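PDB 6Q2F: glycoside hydrolase family protein from Novosphingobium sp. PP1Y, which probably hydrolyses alpha-L-rhamnosides as the alpha-L-rhamnosidase RHA-P, and holds a bound sodium ion. Local coordinates for residues I505-A510 with R589-D594; G582-D587 with A597-A602; M606-T611 with Q620-D625; A633-Q638 with D763-N768. All blocks are in the same frame, centred on the assembly; numbering follows the deposited sequence.

Overall arrangement
Contacts 1, 2 and 3 gather round the C-terminal ends of strands in a closed ring of eight parallel strands, a (beta/alpha)8 barrel. Contacts 2, 3 and 4 are buried, and contact 1 is partly buried. Contact 2 supplies two sodium ligands and otherwise packs two parts of one loop. It touches contact 1 through Ile505 and contact 3 through Arg599. Contact 1 joins two loops by apolar packing, a carboxylate and waters. Contacts 3 and 4 share helix 620-636. Contact 3 packs its beginning on strand 604-610, largely by apolar contact. Contact 4 ties its end to a second sheet by two side-chain hydrogen bonds and a packed leucine; the centres of contacts 3 and 4 are about 17 Å apart.

Contact 1. Residues I505-A510 with R589-D594; sequences IEVGEA and RPMLGD
Met591, a selenomethionine, places CG between its backbone N and carbonyl carbon, the crowded position, with chi1 67°. The chain runs straight at chi2 and bends at chi3, -62°, which brings SE to Ile505. Ile505 holds CG1 anti to its backbone N, chi1 -171°, and so turns both of its branches to the selenium. The two side chains cross at about a right angle. Ile505 CG2 lies 3.6 Å from Met591 SE. Ile505 CD1 closes on the same SE at 3.8 Å. Val507 CG2 adds a looser contact to Met591 SE, at 4.4 Å.

Pro590 lies against the backbone of the other loop. Its CG meets Ile505 O at 3.6 Å. Glu509 has CG anti to its carbonyl carbon and its chain bends at chi2, so its carboxylate reaches the Pro590 and Met591 backbone. Glu509 OE2 comes within 2.5 Å of Pro590 O. Two oxygens this close suggest that the acid carries a proton.

Two waters also join the loops. One accepts from Gly508 N at 2.8 Å and donates to Pro590 O. The other donates to Glu509 OE1 at 2.7 Å and accepts from Leu592 N.

The loops follow the barrel strands 497-502 and 579-582. Helix 543-575 packs on their apolar side chains, with Tyr566 on Ile505 and Leu561 on Met591. Residues 505-510 lead on toward helix 516-524, and residues 589-594 toward strand 604-610.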
# COMPACT_ATOMS: atom_id res chain seq x y z
N ILE A 505 5.23 -5.92 -0.91
CA ILE A 505 5.60 -7.31 -1.17
C ILE A 505 4.63 -7.95 -2.16
O ILE A 505 3.41 -7.80 -2.04
CB ILE A 505 5.68 -8.12 0.13
CG1 ILE A 505 6.28 -9.50 -0.18
CG2 ILE A 505 4.32 -8.29 0.79
CD1 ILE A 505 6.80 -10.22 1.11
N GLU A 506 5.20 -8.64 -3.15
CA GLU A 506 4.43 -9.45 -4.08
C GLU A 506 5.37 -10.55 -4.57
O GLU A 506 6.17 -10.33 -5.48
CB GLU A 506 3.90 -8.61 -5.24
CG GLU A 506 2.94 -9.36 -6.15
CD GLU A 506 2.57 -8.55 -7.37
OE1 GLU A 506 2.74 -7.31 -7.36
OE2 GLU A 506 2.12 -9.16 -8.37
N VAL A 507 5.28 -11.73 -3.93
CA VAL A 507 6.21 -12.82 -4.18
C VAL A 507 5.47 -14.13 -4.47
O VAL A 507 6.07 -15.21 -4.43
CB VAL A 507 7.18 -13.00 -3.00
CG1 VAL A 507 8.07 -11.76 -2.85
CG2 VAL A 507 6.42 -13.30 -1.68
N GLY A 508 4.18 -14.04 -4.79
CA GLY A 508 3.40 -15.24 -5.04
C GLY A 508 2.82 -15.83 -3.77
O GLY A 508 2.91 -15.24 -2.69
N GLU A 509 2.23 -17.02 -3.90
CA GLU A 509 1.42 -17.59 -2.82
C GLU A 509 2.13 -18.82 -2.26
O GLU A 509 2.00 -19.92 -2.81
CB GLU A 509 0.02 -17.95 -3.33
CG GLU A 509 -0.71 -16.80 -4.06
CD GLU A 509 -0.63 -15.48 -3.28
OE1 GLU A 509 -0.71 -15.52 -2.04
OE2 GLU A 509 -0.47 -14.43 -3.93
N ALA A 510 2.85 -18.62 -1.16
CA ALA A 510 3.55 -19.71 -0.48
C ALA A 510 2.76 -20.14 0.75
O ALA A 510 2.15 -19.32 1.44
CB ALA A 510 4.96 -19.26 -0.08
N ARG A 589 -4.91 -7.38 -1.87
CA ARG A 589 -4.49 -8.49 -1.04
C ARG A 589 -3.60 -9.41 -1.86
O ARG A 589 -4.04 -10.45 -2.36
CB ARG A 589 -5.71 -9.23 -0.47
CG ARG A 589 -5.34 -10.29 0.60
CD ARG A 589 -6.57 -10.90 1.24
NE ARG A 589 -6.23 -11.48 2.54
CZ ARG A 589 -7.11 -12.02 3.39
NH1 ARG A 589 -8.40 -12.07 3.08
NH2 ARG A 589 -6.68 -12.50 4.55
N PRO A 590 -2.33 -9.04 -2.04
CA PRO A 590 -1.44 -9.84 -2.89
C PRO A 590 -1.01 -11.15 -2.24
O PRO A 590 -0.65 -12.09 -2.96
CB PRO A 590 -0.25 -8.91 -3.12
CG PRO A 590 -0.22 -8.07 -1.91
CD PRO A 590 -1.66 -7.84 -1.52
N MSE A 591 -1.04 -11.23 -0.91
CA MSE A 591 -0.71 -12.47 -0.20
C MSE A 591 -1.32 -12.41 1.20
O MSE A 591 -1.89 -11.38 1.58
CB MSE A 591 0.79 -12.66 -0.09
CG MSE A 591 1.44 -11.62 0.81
SE MSE A 591 3.36 -11.75 1.04
CE MSE A 591 3.53 -13.50 1.88
N LEU A 592 -1.20 -13.50 1.96
CA LEU A 592 -1.63 -13.51 3.35
C LEU A 592 -0.76 -12.57 4.16
O LEU A 592 0.42 -12.34 3.85
CB LEU A 592 -1.58 -14.92 3.94
CG LEU A 592 -2.56 -15.88 3.28
CD1 LEU A 592 -2.35 -17.31 3.79
CD2 LEU A 592 -4.01 -15.38 3.54
N GLY A 593 -1.34 -12.05 5.22
CA GLY A 593 -0.63 -11.16 6.11
C GLY A 593 -1.51 -10.00 6.53
O GLY A 593 -2.47 -9.63 5.86
N ASP A 594 -1.18 -9.43 7.68
CA ASP A 594 -1.85 -8.25 8.19
C ASP A 594 -0.95 -7.04 7.99
O ASP A 594 0.19 -7.04 8.44
CB ASP A 594 -2.18 -8.42 9.67
CG ASP A 594 -2.83 -7.17 10.24
OD1 ASP A 594 -4.02 -6.98 9.96
OD2 ASP A 594 -2.14 -6.38 10.90
O HOH W 1 1.99 -12.26 -4.76
O HOH W 2 -0.09 -15.80 0.58

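Contact 2. Residues G582-D587 with A597-A602; sequences GEALED and AMRSHA. With NA (sodium ion), chain B.
Arg599 NH1 is gripped by two groups, a salt bridge to Asp625 OD1 and a hydrogen bond to Met606 O. Arg599 NE also donates to Asp595 O, so the guanidinium is fixed in rotation. Ala584 CB covers one face of it from 3.7 Å above the plane, offset toward the rim. The arginine chain bends at chi3, -78°, and its methylenes pass close to the Gly582 carbonyl. Arg599 CD comes to 3.1 Å from Gly582 O. Ala602 CB lies beside the same glycine, 4.0 Å from Gly582 N.

Residues 582-587 start at the C-terminal end of strand 579-582, the end of a (beta/alpha)8 barrel where such enzymes carry the active site. Here the carboxylates bind sodium. Glu583 OE1 and Glu586 OE2 each lie 2.4 Å from NA, both on chains extended beyond CG. Asp503, Ser504 and Glu644 complete the site.

Apolar packing is carried by Met598, a selenomethionine bent at chi3, 74°. It crosses Leu585 at about a right angle. Met598 CE touches Leu585 CD2 at 3.5 Å and Ala584 CB at 3.9 Å. One water joins the two backbones, donating to Glu583 O and Met598 O. Within residues 597-602, Ala597 O accepts from both Ser600 N and Ser600 OG. The hydroxyl comes in on a lone pair in the carbonyl plane.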
# COMPACT_ATOMS: atom_id res chain seq x y z
N GLY A 582 9.36 0.52 6.19
CA GLY A 582 8.67 -0.73 5.93
C GLY A 582 7.30 -0.54 5.31
O GLY A 582 6.36 -0.08 5.97
N GLU A 583 7.18 -0.91 4.04
CA GLU A 583 5.88 -0.97 3.39
C GLU A 583 5.29 -2.34 3.65
O GLU A 583 5.93 -3.22 4.22
CB GLU A 583 6.01 -0.70 1.88
CG GLU A 583 6.46 0.67 1.52
CD GLU A 583 6.31 0.97 0.02
OE1 GLU A 583 5.96 0.06 -0.76
OE2 GLU A 583 6.56 2.13 -0.36
N ALA A 584 4.05 -2.53 3.22
CA ALA A 584 3.40 -3.81 3.41
C ALA A 584 2.74 -4.30 2.12
O ALA A 584 3.42 -4.53 1.12
CB ALA A 584 2.38 -3.72 4.55
N LEU A 585 1.43 -4.54 2.15
CA LEU A 585 0.66 -4.99 0.99
C LEU A 585 0.42 -3.95 -0.08
O LEU A 585 0.60 -4.22 -1.22
CB LEU A 585 -0.65 -5.67 1.40
CG LEU A 585 -0.55 -6.75 2.47
CD1 LEU A 585 -1.91 -7.23 2.90
CD2 LEU A 585 0.30 -7.88 2.02
N GLU A 586 0.04 -2.76 0.35
CA GLU A 586 -0.19 -1.59 -0.51
C GLU A 586 -1.43 -1.72 -1.37
O GLU A 586 -2.30 -0.84 -1.33
CB GLU A 586 1.03 -1.30 -1.41
CG GLU A 586 0.82 -0.03 -2.27
CD GLU A 586 2.01 0.31 -3.16
OE1 GLU A 586 1.78 0.45 -4.37
OE2 GLU A 586 3.14 0.43 -2.65
N ASP A 587 -1.52 -2.79 -2.16
CA ASP A 587 -2.50 -2.90 -3.25
C ASP A 587 -3.36 -4.15 -3.03
O ASP A 587 -2.92 -5.27 -3.33
CB ASP A 587 -1.78 -2.93 -4.60
CG ASP A 587 -2.73 -2.87 -5.79
OD1 ASP A 587 -3.94 -2.69 -5.59
OD2 ASP A 587 -2.23 -2.99 -6.94
N ALA A 597 0.51 -5.51 11.24
CA ALA A 597 1.51 -6.36 11.87
C ALA A 597 2.79 -6.36 11.06
O ALA A 597 3.90 -6.29 11.60
CB ALA A 597 0.95 -7.78 12.03
N MSE A 598 2.66 -6.38 9.75
CA MSE A 598 3.81 -6.42 8.84
C MSE A 598 4.70 -5.19 9.00
O MSE A 598 5.88 -5.24 8.67
CB MSE A 598 3.33 -6.54 7.40
CG MSE A 598 2.76 -7.90 7.06
SE MSE A 598 1.61 -7.77 5.51
CE MSE A 598 3.07 -7.55 4.19
N ARG A 599 4.15 -4.09 9.54
CA ARG A 599 4.92 -2.87 9.68
C ARG A 599 5.23 -2.52 11.13
O ARG A 599 5.93 -1.54 11.38
CB ARG A 599 4.18 -1.71 8.99
CG ARG A 599 4.16 -1.79 7.47
CD ARG A 599 3.40 -0.62 6.77
NE ARG A 599 1.97 -0.83 6.85
CZ ARG A 599 1.08 -0.30 6.02
NH1 ARG A 599 1.47 0.48 5.02
NH2 ARG A 599 -0.20 -0.57 6.18
N SER A 600 4.77 -3.32 12.08
CA SER A 600 4.84 -2.98 13.49
C SER A 600 6.27 -3.00 14.03
O SER A 600 6.54 -2.38 15.06
CB SER A 600 3.96 -3.96 14.29
OG SER A 600 4.46 -5.28 14.12
N HIS A 601 7.16 -3.73 13.38
CA HIS A 601 8.56 -3.84 13.78
C HIS A 601 9.45 -2.81 13.11
O HIS A 601 10.60 -2.64 13.53
CB HIS A 601 9.09 -5.24 13.46
CG HIS A 601 8.22 -6.35 13.94
ND1 HIS A 601 8.07 -6.65 15.28
CD2 HIS A 601 7.46 -7.25 13.27
CE1 HIS A 601 7.26 -7.68 15.41
NE2 HIS A 601 6.86 -8.05 14.21
N ALA A 602 8.96 -2.15 12.07
CA ALA A 602 9.79 -1.22 11.33
C ALA A 602 9.93 0.09 12.09
O ALA A 602 9.06 0.46 12.88
CB ALA A 602 9.20 -0.96 9.94
NA NA B . 5.46 0.12 -3.15
O HOH W 3 7.14 -3.46 6.81

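Contact 3. Residues M606-T611 with Q620-D625; sequences MAALWT and QTLIAD
Apolar packing centres on Leu622, which points from the helix toward the strand. Its CG is anti to the carbonyl carbon, chi1 -60°, so that CD1 reaches along the strand. Leu622 CD1 lies 3.4 Å from Trp610 N and meets the indole obliquely, 3.5 Å from Trp610 CD1. Leu622 CB lies near the backbone carbonyl, 3.5 Å from Ala608 O. Leu609 CD1 is a looser neighbour of Leu622 CB, at 4.3 Å.

The polar part is carried by Asp625. Its CG is anti to the backbone N, which turns OD2 to the strand. Asp625 OD2 accepts a weak, bent bond from Ala608 N, 3.1 Å long. The same OD2 packs at 3.3 Å from Ala607 CB. Asp625 OD1 faces Arg599 instead, its main polar partner. Trp610 makes a cation-pi contact with Arg619.

The short strand and helix segments run nearly antiparallel, at 152°, with axes 7.2 Å apart at closest. This is the packing of a helix on its preceding strand in a beta-alpha-beta unit, here strand 604-610, helix 620-636 and strand 642-649 of the (beta/alpha)8 barrel.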
# COMPACT_ATOMS: atom_id res chain seq x y z
N MSE A 606 5.47 2.61 6.34
CA MSE A 606 5.47 3.27 5.07
C MSE A 606 4.33 2.77 4.19
O MSE A 606 3.98 1.59 4.20
CB MSE A 606 6.83 3.06 4.35
CG MSE A 606 6.98 3.92 3.12
SE MSE A 606 8.82 3.84 2.55
CE MSE A 606 8.72 4.96 0.94
N ALA A 607 3.76 3.70 3.44
CA ALA A 607 2.67 3.41 2.52
C ALA A 607 3.00 4.10 1.19
O ALA A 607 4.15 4.46 0.92
CB ALA A 607 1.34 3.87 3.14
N ALA A 608 1.98 4.27 0.35
CA ALA A 608 2.16 4.86 -0.98
C ALA A 608 0.93 5.68 -1.34
O ALA A 608 -0.17 5.45 -0.83
CB ALA A 608 2.40 3.78 -2.07
N LEU A 609 1.12 6.66 -2.23
CA LEU A 609 -0.00 7.37 -2.84
C LEU A 609 0.36 7.76 -4.26
O LEU A 609 1.39 8.40 -4.48
CB LEU A 609 -0.43 8.62 -2.07
CG LEU A 609 -1.53 9.32 -2.90
CD1 LEU A 609 -2.90 8.58 -2.81
CD2 LEU A 609 -1.70 10.82 -2.60
N TRP A 610 -0.49 7.38 -5.21
CA TRP A 610 -0.32 7.74 -6.61
C TRP A 610 -1.08 9.03 -6.92
O TRP A 610 -2.08 9.36 -6.28
CB TRP A 610 -0.83 6.63 -7.53
CG TRP A 610 0.07 5.42 -7.61
CD1 TRP A 610 0.79 4.87 -6.60
CD2 TRP A 610 0.32 4.63 -8.77
NE1 TRP A 610 1.49 3.79 -7.06
CE2 TRP A 610 1.22 3.62 -8.39
CE3 TRP A 610 -0.11 4.69 -10.09
CZ2 TRP A 610 1.68 2.66 -9.29
CZ3 TRP A 610 0.35 3.74 -10.98
CH2 TRP A 610 1.24 2.74 -10.57
N THR A 611 -0.58 9.78 -7.91
CA THR A 611 -1.35 10.90 -8.41
C THR A 611 -2.65 10.38 -9.03
O THR A 611 -2.75 9.23 -9.46
CB THR A 611 -0.55 11.69 -9.44
OG1 THR A 611 -0.39 10.89 -10.62
CG2 THR A 611 0.82 12.04 -8.85
N GLN A 620 -8.45 3.80 -3.70
CA GLN A 620 -8.89 3.56 -2.32
C GLN A 620 -7.89 2.69 -1.56
O GLN A 620 -7.64 2.93 -0.38
CB GLN A 620 -10.27 2.92 -2.32
CG GLN A 620 -11.35 3.86 -2.89
CD GLN A 620 -11.44 5.17 -2.12
OE1 GLN A 620 -11.43 5.18 -0.89
NE2 GLN A 620 -11.51 6.27 -2.85
N THR A 621 -7.29 1.70 -2.22
CA THR A 621 -6.37 0.82 -1.50
C THR A 621 -5.21 1.60 -0.91
O THR A 621 -4.65 1.20 0.13
CB THR A 621 -5.87 -0.30 -2.43
OG1 THR A 621 -5.10 -1.24 -1.67
CG2 THR A 621 -5.02 0.26 -3.58
N LEU A 622 -4.85 2.72 -1.52
CA LEU A 622 -3.73 3.53 -1.05
C LEU A 622 -4.13 4.41 0.13
O LEU A 622 -3.28 4.79 0.93
CB LEU A 622 -3.18 4.37 -2.20
CG LEU A 622 -2.65 3.54 -3.38
CD1 LEU A 622 -1.95 4.40 -4.43
CD2 LEU A 622 -1.70 2.49 -2.87
N ILE A 623 -5.41 4.77 0.23
CA ILE A 623 -5.92 5.43 1.43
C ILE A 623 -5.82 4.48 2.62
O ILE A 623 -5.26 4.82 3.67
CB ILE A 623 -7.36 5.92 1.21
CG1 ILE A 623 -7.48 6.87 0.00
CG2 ILE A 623 -7.92 6.51 2.50
CD1 ILE A 623 -6.59 8.10 0.04
N ALA A 624 -6.35 3.26 2.45
CA ALA A 624 -6.23 2.24 3.50
C ALA A 624 -4.77 1.95 3.82
O ALA A 624 -4.40 1.82 4.99
CB ALA A 624 -6.94 0.96 3.06
N ASP A 625 -3.92 1.87 2.79
CA ASP A 625 -2.50 1.61 3.00
C ASP A 625 -1.87 2.65 3.92
O ASP A 625 -1.15 2.31 4.87
CB ASP A 625 -1.78 1.58 1.64
CG ASP A 625 -0.32 1.15 1.74
OD1 ASP A 625 0.01 0.36 2.64
OD2 ASP A 625 0.49 1.64 0.91

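Contact 4. Residues A633-Q638 with D763-N768; sequences AHLYGQ and DYINFN
The end of helix 620-636 faces the end of strand 762-765, with CA atoms 7.7 Å apart at His634 and Asp763 and Gly637 leaving the helix with positive phi. His634 and Asp763 make a nearly straight bond. His634 ND1 donates to Asp763 OD1 over 2.7 Å, at an angle of 168°. The acceptor lies in the ring plane, but the donor comes from above the carboxylate plane, and the two planes are 46° apart. Asp763 OD2 accepts from Tyr789 OH, so each oxygen of this buried carboxylate has a partner. The two bonds would tend to stabilise its negative charge.

Leu635 projects from the helix onto the strand. Leu635 CD1 approaches Tyr764 O to 3.1 Å. The same methyl packs 3.7 Å from Ile765 CG2, the side chains crossing at about a right angle.

Tyr636 reaches further along. Its OH donates a very short bond of 2.4 Å to Asn768 OD1. The hydroxyl meets a lone pair of Asn768 OD1 in the carbonyl plane, and ring and amide planes are 20° apart. A water donates to Tyr636 OH over 2.8 Å and accepts from Asn766 ND2.

Asn766 is the N-cap residue of helix 767-773, its OD1 accepting from Ala769 N. The contact docks the end of a barrel helix onto a strand-to-helix junction of the neighbouring mixed sheet, joined by a His-carboxylate hydrogen bond, a leucine and a tyrosine hydroxyl.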
# COMPACT_ATOMS: atom_id res chain seq x y z
N ALA A 633 2.27 3.64 13.36
CA ALA A 633 3.18 4.60 13.97
C ALA A 633 2.57 5.22 15.23
O ALA A 633 3.30 5.55 16.17
CB ALA A 633 3.55 5.69 12.97
N HIS A 634 1.25 5.42 15.25
CA HIS A 634 0.62 5.98 16.45
C HIS A 634 0.61 4.96 17.58
O HIS A 634 0.97 5.29 18.72
CB HIS A 634 -0.82 6.44 16.13
CG HIS A 634 -0.92 7.43 15.02
ND1 HIS A 634 -2.12 7.68 14.37
CD2 HIS A 634 -0.00 8.24 14.44
CE1 HIS A 634 -1.93 8.59 13.44
NE2 HIS A 634 -0.65 8.96 13.46
N LEU A 635 0.23 3.73 17.28
CA LEU A 635 0.10 2.71 18.31
C LEU A 635 1.45 2.21 18.80
O LEU A 635 1.68 2.13 20.01
CB LEU A 635 -0.77 1.56 17.79
CG LEU A 635 -2.22 2.02 17.84
CD1 LEU A 635 -2.99 1.43 16.71
CD2 LEU A 635 -2.85 1.60 19.18
N TYR A 636 2.38 1.91 17.88
CA TYR A 636 3.64 1.30 18.31
C TYR A 636 4.73 2.33 18.57
O TYR A 636 5.84 1.94 18.94
CB TYR A 636 4.11 0.26 17.28
CG TYR A 636 3.18 -0.94 17.27
CD1 TYR A 636 2.01 -0.93 16.53
CD2 TYR A 636 3.47 -2.09 18.05
CE1 TYR A 636 1.15 -2.01 16.54
CE2 TYR A 636 2.59 -3.17 18.08
CZ TYR A 636 1.44 -3.13 17.32
OH TYR A 636 0.57 -4.19 17.32
N GLY A 637 4.44 3.62 18.41
CA GLY A 637 5.33 4.66 18.87
C GLY A 637 6.45 5.05 17.93
O GLY A 637 7.34 5.81 18.33
N GLN A 638 6.41 4.62 16.69
CA GLN A 638 7.40 5.03 15.71
C GLN A 638 7.26 6.52 15.43
O GLN A 638 8.22 7.19 15.24
CB GLN A 638 7.32 4.22 14.44
CG GLN A 638 7.65 2.77 14.60
CD GLN A 638 6.45 1.92 14.81
OE1 GLN A 638 5.43 2.37 15.28
NE2 GLN A 638 6.54 0.69 14.44
N ASP A 763 -7.72 5.66 14.73
CA ASP A 763 -6.67 4.73 14.33
C ASP A 763 -7.31 3.36 14.12
O ASP A 763 -8.28 3.00 14.81
CB ASP A 763 -5.59 4.59 15.42
CG ASP A 763 -4.73 5.83 15.58
OD1 ASP A 763 -4.50 6.52 14.57
OD2 ASP A 763 -4.28 6.09 16.73
N TYR A 764 -6.76 2.59 13.20
CA TYR A 764 -7.08 1.17 13.16
C TYR A 764 -6.26 0.45 14.22
O TYR A 764 -5.10 0.81 14.49
CB TYR A 764 -6.76 0.56 11.80
CG TYR A 764 -7.65 1.03 10.70
CD1 TYR A 764 -9.01 0.76 10.72
CD2 TYR A 764 -7.14 1.71 9.60
CE1 TYR A 764 -9.84 1.16 9.70
CE2 TYR A 764 -7.96 2.12 8.57
CZ TYR A 764 -9.31 1.84 8.62
OH TYR A 764 -10.12 2.25 7.60
N ILE A 765 -6.86 -0.58 14.83
CA ILE A 765 -6.14 -1.51 15.70
C ILE A 765 -6.40 -2.91 15.20
O ILE A 765 -7.53 -3.24 14.81
CB ILE A 765 -6.55 -1.39 17.19
CG1 ILE A 765 -8.05 -1.60 17.38
CG2 ILE A 765 -6.17 -0.05 17.75
CD1 ILE A 765 -8.43 -1.79 18.87
N ASN A 766 -5.36 -3.73 15.16
CA ASN A 766 -5.46 -5.13 14.78
C ASN A 766 -5.45 -6.00 16.03
O ASN A 766 -5.50 -5.51 17.17
CB ASN A 766 -4.34 -5.49 13.80
CG ASN A 766 -2.95 -5.42 14.43
OD1 ASN A 766 -2.78 -4.89 15.52
ND2 ASN A 766 -1.95 -5.95 13.72
N PHE A 767 -5.40 -7.32 15.84
CA PHE A 767 -5.45 -8.23 16.98
C PHE A 767 -4.29 -7.98 17.93
O PHE A 767 -4.49 -7.90 19.15
CB PHE A 767 -5.48 -9.68 16.48
CG PHE A 767 -5.35 -10.72 17.57
CD1 PHE A 767 -6.48 -11.24 18.20
CD2 PHE A 767 -4.10 -11.20 17.93
CE1 PHE A 767 -6.36 -12.22 19.19
CE2 PHE A 767 -3.96 -12.19 18.93
CZ PHE A 767 -5.10 -12.71 19.55
N ASN A 768 -3.07 -7.81 17.40
CA ASN A 768 -1.91 -7.60 18.28
C ASN A 768 -2.05 -6.32 19.09
O ASN A 768 -1.78 -6.30 20.29
CB ASN A 768 -0.60 -7.55 17.49
CG ASN A 768 0.60 -7.29 18.41
OD1 ASN A 768 1.00 -6.14 18.64
ND2 ASN A 768 1.14 -8.36 18.99
O HOH W 4 0.46 -5.46 14.80